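Side-chain contacts in probable ferredoxin-dependent nitrite reductase NirA (Mycobacterium tuberculosis, PDB 1ZJ8), which reduces sulfite to sulfide with electrons from ferredoxin, using a siroheme and a [4Fe-4S] cluster: residues A[303-306]-A[307-311]; A[294-297]-A[298-301]. One frame throughout, in Å; residues are numbered along the deposited sequence.

Interaction 1: residues A[303-306]-A[307-311]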
loop_
_atom_site.group_PDB
_atom_site.type_symbol
_atom_site.label_atom_id
_atom_site.label_comp_id
_atom_site.label_asym_id
_atom_site.label_seq_id
_atom_site.Cartn_x
_atom_site.Cartn_y
_atom_site.Cartn_z
ATOM N N LYS A 303 -8.399 -12.106 7.304
ATOM C CA LYS A 303 -9.782 -11.840 6.862
ATOM C C LYS A 303 -10.686 -13.095 6.882
ATOM O O LYS A 303 -11.873 -13.014 7.202
ATOM C CB LYS A 303 -9.790 -11.167 5.463
ATOM C CG LYS A 303 -9.044 -11.927 4.349
ATOM C CD LYS A 303 -9.179 -11.217 2.980
ATOM C CE LYS A 303 -8.948 -12.175 1.797
ATOM N NZ LYS A 303 -8.958 -11.525 0.462
ATOM N N PHE A 304 -10.104 -14.242 6.542
ATOM C CA PHE A 304 -10.830 -15.512 6.461
ATOM C C PHE A 304 -11.261 -16.021 7.866
ATOM O O PHE A 304 -12.456 -16.330 8.110
ATOM C CB PHE A 304 -9.957 -16.567 5.733
ATOM C CG PHE A 304 -9.736 -16.278 4.253
ATOM C CD1 PHE A 304 -10.784 -16.375 3.343
ATOM C CD2 PHE A 304 -8.473 -15.929 3.773
ATOM C CE1 PHE A 304 -10.584 -16.109 1.990
ATOM C CE2 PHE A 304 -8.264 -15.668 2.403
ATOM C CZ PHE A 304 -9.321 -15.753 1.520
ATOM N N LEU A 305 -10.280 -16.100 8.770
ATOM C CA LEU A 305 -10.506 -16.435 10.178
ATOM C C LEU A 305 -11.617 -15.589 10.773
ATOM O O LEU A 305 -12.474 -16.094 11.514
ATOM C CB LEU A 305 -9.215 -16.199 10.973
ATOM C CG LEU A 305 -9.103 -16.705 12.419
ATOM C CD1 LEU A 305 -9.374 -18.205 12.499
ATOM C CD2 LEU A 305 -7.719 -16.378 13.002
ATOM N N ILE A 306 -11.590 -14.298 10.438
ATOM C CA ILE A 306 -12.597 -13.339 10.909
ATOM C C ILE A 306 -13.935 -13.579 10.236
ATOM O O ILE A 306 -14.976 -13.349 10.843
ATOM C CB ILE A 306 -12.187 -11.875 10.644
ATOM C CG1 ILE A 306 -10.805 -11.563 11.252
ATOM C CG2 ILE A 306 -13.261 -10.924 11.168
ATOM C CD1 ILE A 306 -10.716 -11.703 12.764
ATOM N N LYS A 307 -13.910 -14.026 8.979
ATOM C CA LYS A 307 -15.160 -14.399 8.300
ATOM C C LYS A 307 -15.833 -15.608 8.986
ATOM O O LYS A 307 -17.035 -15.592 9.248
ATOM C CB LYS A 307 -14.950 -14.700 6.819
ATOM C CG LYS A 307 -16.209 -14.463 5.997
ATOM C CD LYS A 307 -16.319 -15.454 4.857
ATOM C CE LYS A 307 -17.405 -15.050 3.884
ATOM N NZ LYS A 307 -17.198 -15.724 2.582
ATOM N N ASP A 308 -15.041 -16.638 9.286
ATOM C CA ASP A 308 -15.547 -17.848 9.930
ATOM C C ASP A 308 -16.048 -17.599 11.362
ATOM O O ASP A 308 -17.223 -17.838 11.652
ATOM C CB ASP A 308 -14.462 -18.937 9.908
ATOM C CG ASP A 308 -14.226 -19.485 8.513
ATOM O OD1 ASP A 308 -15.227 -19.592 7.760
ATOM O OD2 ASP A 308 -13.058 -19.808 8.170
ATOM N N TRP A 309 -15.158 -17.111 12.232
ATOM C CA TRP A 309 -15.470 -16.853 13.653
ATOM C C TRP A 309 -16.588 -15.849 13.916
ATOM O O TRP A 309 -17.479 -16.091 14.739
ATOM C CB TRP A 309 -14.236 -16.309 14.363
ATOM C CG TRP A 309 -13.211 -17.337 14.689
ATOM C CD1 TRP A 309 -13.140 -18.616 14.215
ATOM C CD2 TRP A 309 -12.080 -17.161 15.552
ATOM N NE1 TRP A 309 -12.042 -19.253 14.746
ATOM C CE2 TRP A 309 -11.371 -18.380 15.562
ATOM C CE3 TRP A 309 -11.599 -16.091 16.318
ATOM C CZ2 TRP A 309 -10.198 -18.558 16.304
ATOM C CZ3 TRP A 309 -10.427 -16.265 17.050
ATOM C CH2 TRP A 309 -9.748 -17.491 17.048
ATOM N N GLY A 310 -16.510 -14.706 13.240
ATOM C CA GLY A 310 -17.306 -13.533 13.601
ATOM C C GLY A 310 -16.568 -12.707 14.648
ATOM O O GLY A 310 -15.721 -13.229 15.387
ATOM N N ILE A 311 -16.890 -11.416 14.709
ATOM C CA ILE A 311 -16.254 -10.481 15.651
ATOM C C ILE A 311 -16.430 -10.856 17.138
ATOM O O ILE A 311 -15.461 -10.859 17.885
ATOM C CB ILE A 311 -16.740 -9.018 15.387
ATOM C CG1 ILE A 311 -15.934 -8.380 14.244
ATOM C CG2 ILE A 311 -16.644 -8.144 16.642
ATOM C CD1 ILE A 311 -14.542 -7.850 14.640
#
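Asp308 N donates to Phe304 O at 2.9 Å with an N-H...O angle of 162°, and one residue on Trp309 N binds Leu305 O at 3.0 Å. Lys307 N to Lys303 O, 2.9 Å, precedes them, making successive i to i+4 bonds of helix 302-309. The last, from Gly310 N to Ile306 O, is longer at 3.2 Å and closes the helix. Gly310 takes a positive phi of 87°, readily adopted by glycine, and serves as N-cap of helix 311-323. Asp308 turns its OD2 to Tyr293 OH, and Lys303 sends its amine to Asn261 O, so each polar end is hydrogen-bonded to a residue outside this helix. The side-chain contact proper joins Leu305 and Trp309, whose side chains run alongside each other in the same direction. With CG trans to the backbone N (chi1 -169°), Leu305 brings CD1 over one face of the indole. It makes a CH-pi contact there, 3.9 Å from the five-membered ring's centroid. Tyr291, Val287 and Phe314 also touch the indole, and Lys313 adds a cation-pi contact. The chemistry thus divides: backbone bonds set the turn spacing, while the leucine-indole pair packs the helix end against helices 277-291 and 311-323.

Interaction 2: residues A[294-297]-A[298-301]. With SRM (siroheme), chain E.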
loop_
_atom_site.group_PDB
_atom_site.type_symbol
_atom_site.label_atom_id
_atom_site.label_comp_id
_atom_site.label_asym_id
_atom_site.label_seq_id
_atom_site.Cartn_x
_atom_site.Cartn_y
_atom_site.Cartn_z
ATOM N N ARG A 294 -3.116 -22.218 8.117
ATOM C CA ARG A 294 -1.773 -22.433 7.532
ATOM C C ARG A 294 -1.752 -23.660 6.594
ATOM O O ARG A 294 -0.739 -24.369 6.472
ATOM C CB ARG A 294 -0.706 -22.547 8.641
ATOM C CG ARG A 294 -0.731 -21.395 9.677
ATOM C CD ARG A 294 0.220 -21.615 10.847
ATOM N NE ARG A 294 1.553 -21.071 10.587
ATOM C CZ ARG A 294 2.153 -20.099 11.286
ATOM N NH1 ARG A 294 1.564 -19.536 12.343
ATOM N NH2 ARG A 294 3.377 -19.704 10.937
ATOM N N ARG A 295 -2.875 -23.853 5.902
ATOM C CA ARG A 295 -3.096 -24.993 5.030
ATOM C C ARG A 295 -3.116 -24.573 3.548
ATOM O O ARG A 295 -2.174 -24.862 2.815
ATOM C CB ARG A 295 -4.408 -25.669 5.435
ATOM C CG ARG A 295 -4.734 -26.918 4.655
ATOM C CD ARG A 295 -6.024 -27.511 5.159
ATOM N NE ARG A 295 -7.168 -26.669 4.817
ATOM C CZ ARG A 295 -7.802 -26.686 3.642
ATOM N NH1 ARG A 295 -7.406 -27.490 2.660
ATOM N NH2 ARG A 295 -8.839 -25.877 3.443
ATOM N N LEU A 296 -4.187 -23.910 3.113
ATOM C CA LEU A 296 -4.234 -23.325 1.767
ATOM C C LEU A 296 -3.521 -21.968 1.777
ATOM O O LEU A 296 -3.858 -21.080 2.568
ATOM C CB LEU A 296 -5.680 -23.149 1.270
ATOM C CG LEU A 296 -6.517 -24.413 1.007
ATOM C CD1 LEU A 296 -7.980 -24.097 0.616
ATOM C CD2 LEU A 296 -5.856 -25.301 -0.051
ATOM N N ARG A 297 -2.553 -21.810 0.878
ATOM C CA ARG A 297 -1.802 -20.552 0.716
ATOM C C ARG A 297 -2.689 -19.349 0.415
ATOM O O ARG A 297 -2.422 -18.259 0.893
ATOM C CB ARG A 297 -0.793 -20.687 -0.422
ATOM C CG ARG A 297 0.420 -19.857 -0.235
ATOM C CD ARG A 297 1.350 -20.501 0.773
ATOM N NE ARG A 297 2.399 -19.582 1.224
ATOM C CZ ARG A 297 2.276 -18.722 2.241
ATOM N NH1 ARG A 297 1.131 -18.595 2.916
ATOM N NH2 ARG A 297 3.302 -17.953 2.568
ATOM N N ALA A 298 -3.737 -19.551 -0.372
ATOM C CA ALA A 298 -4.700 -18.491 -0.663
ATOM C C ALA A 298 -5.892 -18.470 0.303
ATOM O O ALA A 298 -6.887 -17.802 0.029
ATOM C CB ALA A 298 -5.206 -18.623 -2.089
ATOM N N LYS A 299 -5.811 -19.207 1.413
ATOM C CA LYS A 299 -6.859 -19.166 2.443
ATOM C C LYS A 299 -6.199 -19.058 3.824
ATOM O O LYS A 299 -6.672 -19.643 4.809
ATOM C CB LYS A 299 -7.754 -20.406 2.337
ATOM C CG LYS A 299 -9.127 -20.345 3.075
ATOM C CD LYS A 299 -9.537 -21.778 3.548
ATOM C CE LYS A 299 -10.612 -21.801 4.630
ATOM N NZ LYS A 299 -11.970 -22.053 4.085
ATOM N N ALA A 300 -5.119 -18.271 3.878
ATOM C CA ALA A 300 -4.270 -18.155 5.061
ATOM C C ALA A 300 -4.456 -16.842 5.828
ATOM O O ALA A 300 -4.132 -16.768 7.012
ATOM C CB ALA A 300 -2.803 -18.322 4.646
ATOM N N ARG A 301 -4.993 -15.823 5.164
ATOM C CA ARG A 301 -5.017 -14.463 5.712
ATOM C C ARG A 301 -6.086 -14.241 6.771
ATOM O O ARG A 301 -7.119 -14.924 6.791
ATOM C CB ARG A 301 -5.208 -13.459 4.576
ATOM C CG ARG A 301 -4.069 -13.543 3.608
ATOM C CD ARG A 301 -3.740 -12.251 2.994
ATOM N NE ARG A 301 -3.444 -11.216 3.966
ATOM C CZ ARG A 301 -3.102 -9.984 3.619
ATOM N NH1 ARG A 301 -2.979 -9.672 2.342
ATOM N NH2 ARG A 301 -2.851 -9.069 4.541
HETATM FE FE SRM E . 1.447 -6.037 -2.965
HETATM C CHA SRM E . 2.545 -9.078 -4.070
HETATM C CHB SRM E . 3.368 -4.528 -5.257
HETATM C CHC SRM E . 0.433 -3.142 -1.878
HETATM C CHD SRM E . -1.705 -7.356 -2.455
HETATM N NA SRM E . 2.849 -6.666 -4.245
HETATM C C1A SRM E . 3.260 -7.932 -4.477
HETATM C C2A SRM E . 4.558 -8.020 -5.219
HETATM C CMA SRM E . 5.678 -8.229 -4.247
HETATM C CDA SRM E . 4.522 -9.023 -6.339
HETATM C CEA SRM E . 5.192 -10.349 -6.168
HETATM O O3A SRM E . 4.786 -11.109 -5.284
HETATM O O4A SRM E . 6.142 -10.682 -6.892
HETATM C C3A SRM E . 4.613 -6.657 -5.822
HETATM C CAA SRM E . 5.974 -6.048 -5.855
HETATM C CBA SRM E . 6.518 -6.484 -7.189
HETATM C CCA SRM E . 7.448 -5.457 -7.748
HETATM O O1A SRM E . 7.156 -4.248 -7.626
HETATM O O2A SRM E . 8.504 -5.847 -8.302
HETATM C C4A SRM E . 3.577 -5.900 -5.064
HETATM N NB SRM E . 1.956 -4.186 -3.390
HETATM C C1B SRM E . 2.782 -3.689 -4.312
HETATM C C2B SRM E . 3.024 -2.209 -4.222
HETATM C CMB SRM E . 4.443 -1.793 -4.489
HETATM C CDB SRM E . 2.147 -1.554 -5.236
HETATM C CEB SRM E . 2.205 -0.073 -5.363
HETATM O O3B SRM E . 2.661 0.496 -6.378
HETATM O O4B SRM E . 1.784 0.580 -4.409
HETATM C C3B SRM E . 2.521 -1.965 -2.815
HETATM C CAB SRM E . 3.617 -2.178 -1.804
HETATM C CBB SRM E . 3.371 -1.411 -0.541
HETATM C CCB SRM E . 4.352 -1.827 0.518
HETATM O O1B SRM E . 5.316 -1.118 0.796
HETATM O O2B SRM E . 4.199 -2.866 1.153
HETATM C C4B SRM E . 1.589 -3.136 -2.660
HETATM N NC SRM E . -0.283 -5.365 -2.427
HETATM C C1C SRM E . -0.490 -4.176 -1.825
HETATM C C2C SRM E . -1.818 -3.943 -1.494
HETATM C CDC SRM E . -2.486 -2.679 -1.068
HETATM C CEC SRM E . -2.521 -2.268 0.352
HETATM O O3C SRM E . -1.832 -2.880 1.200
HETATM O O4C SRM E . -3.271 -1.317 0.618
HETATM C C3C SRM E . -2.405 -5.151 -1.722
HETATM C CAC SRM E . -3.867 -5.307 -1.456
HETATM C CBC SRM E . -4.390 -5.307 -0.035
HETATM C CCC SRM E . -4.159 -6.679 0.571
HETATM O O1C SRM E . -2.994 -7.065 0.860
HETATM O O2C SRM E . -5.176 -7.402 0.740
HETATM C C4C SRM E . -1.456 -6.009 -2.217
HETATM N ND SRM E . 0.694 -7.914 -2.891
HETATM C C1D SRM E . -0.625 -8.164 -2.852
HETATM C C2D SRM E . -0.855 -9.473 -3.316
HETATM C CAD SRM E . -2.034 -10.311 -2.855
HETATM C CBD SRM E . -1.855 -11.210 -1.671
HETATM C CCD SRM E . -2.982 -11.984 -1.049
HETATM O O1D SRM E . -3.301 -11.675 0.121
HETATM O O2D SRM E . -3.578 -12.897 -1.682
HETATM C C3D SRM E . 0.385 -10.000 -3.635
HETATM C CDD SRM E . 0.701 -11.467 -3.739
HETATM C CED SRM E . 0.893 -12.357 -2.531
HETATM O O3D SRM E . 1.033 -11.884 -1.402
HETATM O O4D SRM E . 0.913 -13.591 -2.640
HETATM C C4D SRM E . 1.333 -9.026 -3.365
#
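Leu296 and Lys299 cross obliquely at the foot of their side chains, where CB of Leu296 lies 3.6 Å from CB of Lys299. Farther out, Leu296 CD1 reaches Lys299 CD at 4.0 Å, so the aliphatic part of the lysine rests on the leucine. Lys299 CD also comes within 4.2 Å of Arg295 NH2, slanting past the guanidinium. Leu296 CG in turn lies over one face of that guanidinium, offset toward its rim. The two cationic ends stay apart, Arg295 NH2 and Lys299 NZ being 5.0 Å from each other; Glu23, which touches Lys299 and makes a long, weak ion pair with Arg295, probably eases their repulsion. The backbone beneath is a type I beta turn: Lys299 N donates to Leu296 O at 2.9 Å, with Arg297 and Ala298 at the corners. This turn belongs to the loop between helices 277-291 and 302-309 that brings Arg301 to the siroheme pocket. Arg297, its chain bent at chi2 (77°), lays the edge of its guanidinium alongside the Ala300 methyl, NH1 to CB 4.3 Å, while NH2 forms a salt bridge with Asp174. Arg301 faces the cofactor. Its NH1 is shared by two siroheme carboxylates, bonding O1D at 3.0 Å almost straight (174°) and O1C at 3.0 Å with more bend (150°). Both oxygens approach the guanidinium edge, O1D in its plane. The guanidinium's positive charge probably offsets part of the negative charge of the two carboxylates. NH2 forms a salt bridge with Asp235, which would help to fix the rotation of the guanidinium.

How the interactions relate
Interactions 2 and 1 follow one another along the chain, with centres 13 Å apart and all four segments within the first nitrite and sulphite reductase 4Fe-4S domain of the chain. Residues 294-301 form the loop after helix 277-291; helix 302-309 starts directly afterwards and carries 303-306 and most of 307-311, ending before helix 311-323. The two contacts meet where the Phe304 ring packs against the turn, CE2 lying 3.5 Å from Ala298 O. Thus the loop that supplies a siroheme-binding arginine is backed by the helix that follows it. Interaction 1 is structural packing, although the Lys303 side chain comes within about 6 Å of the siroheme.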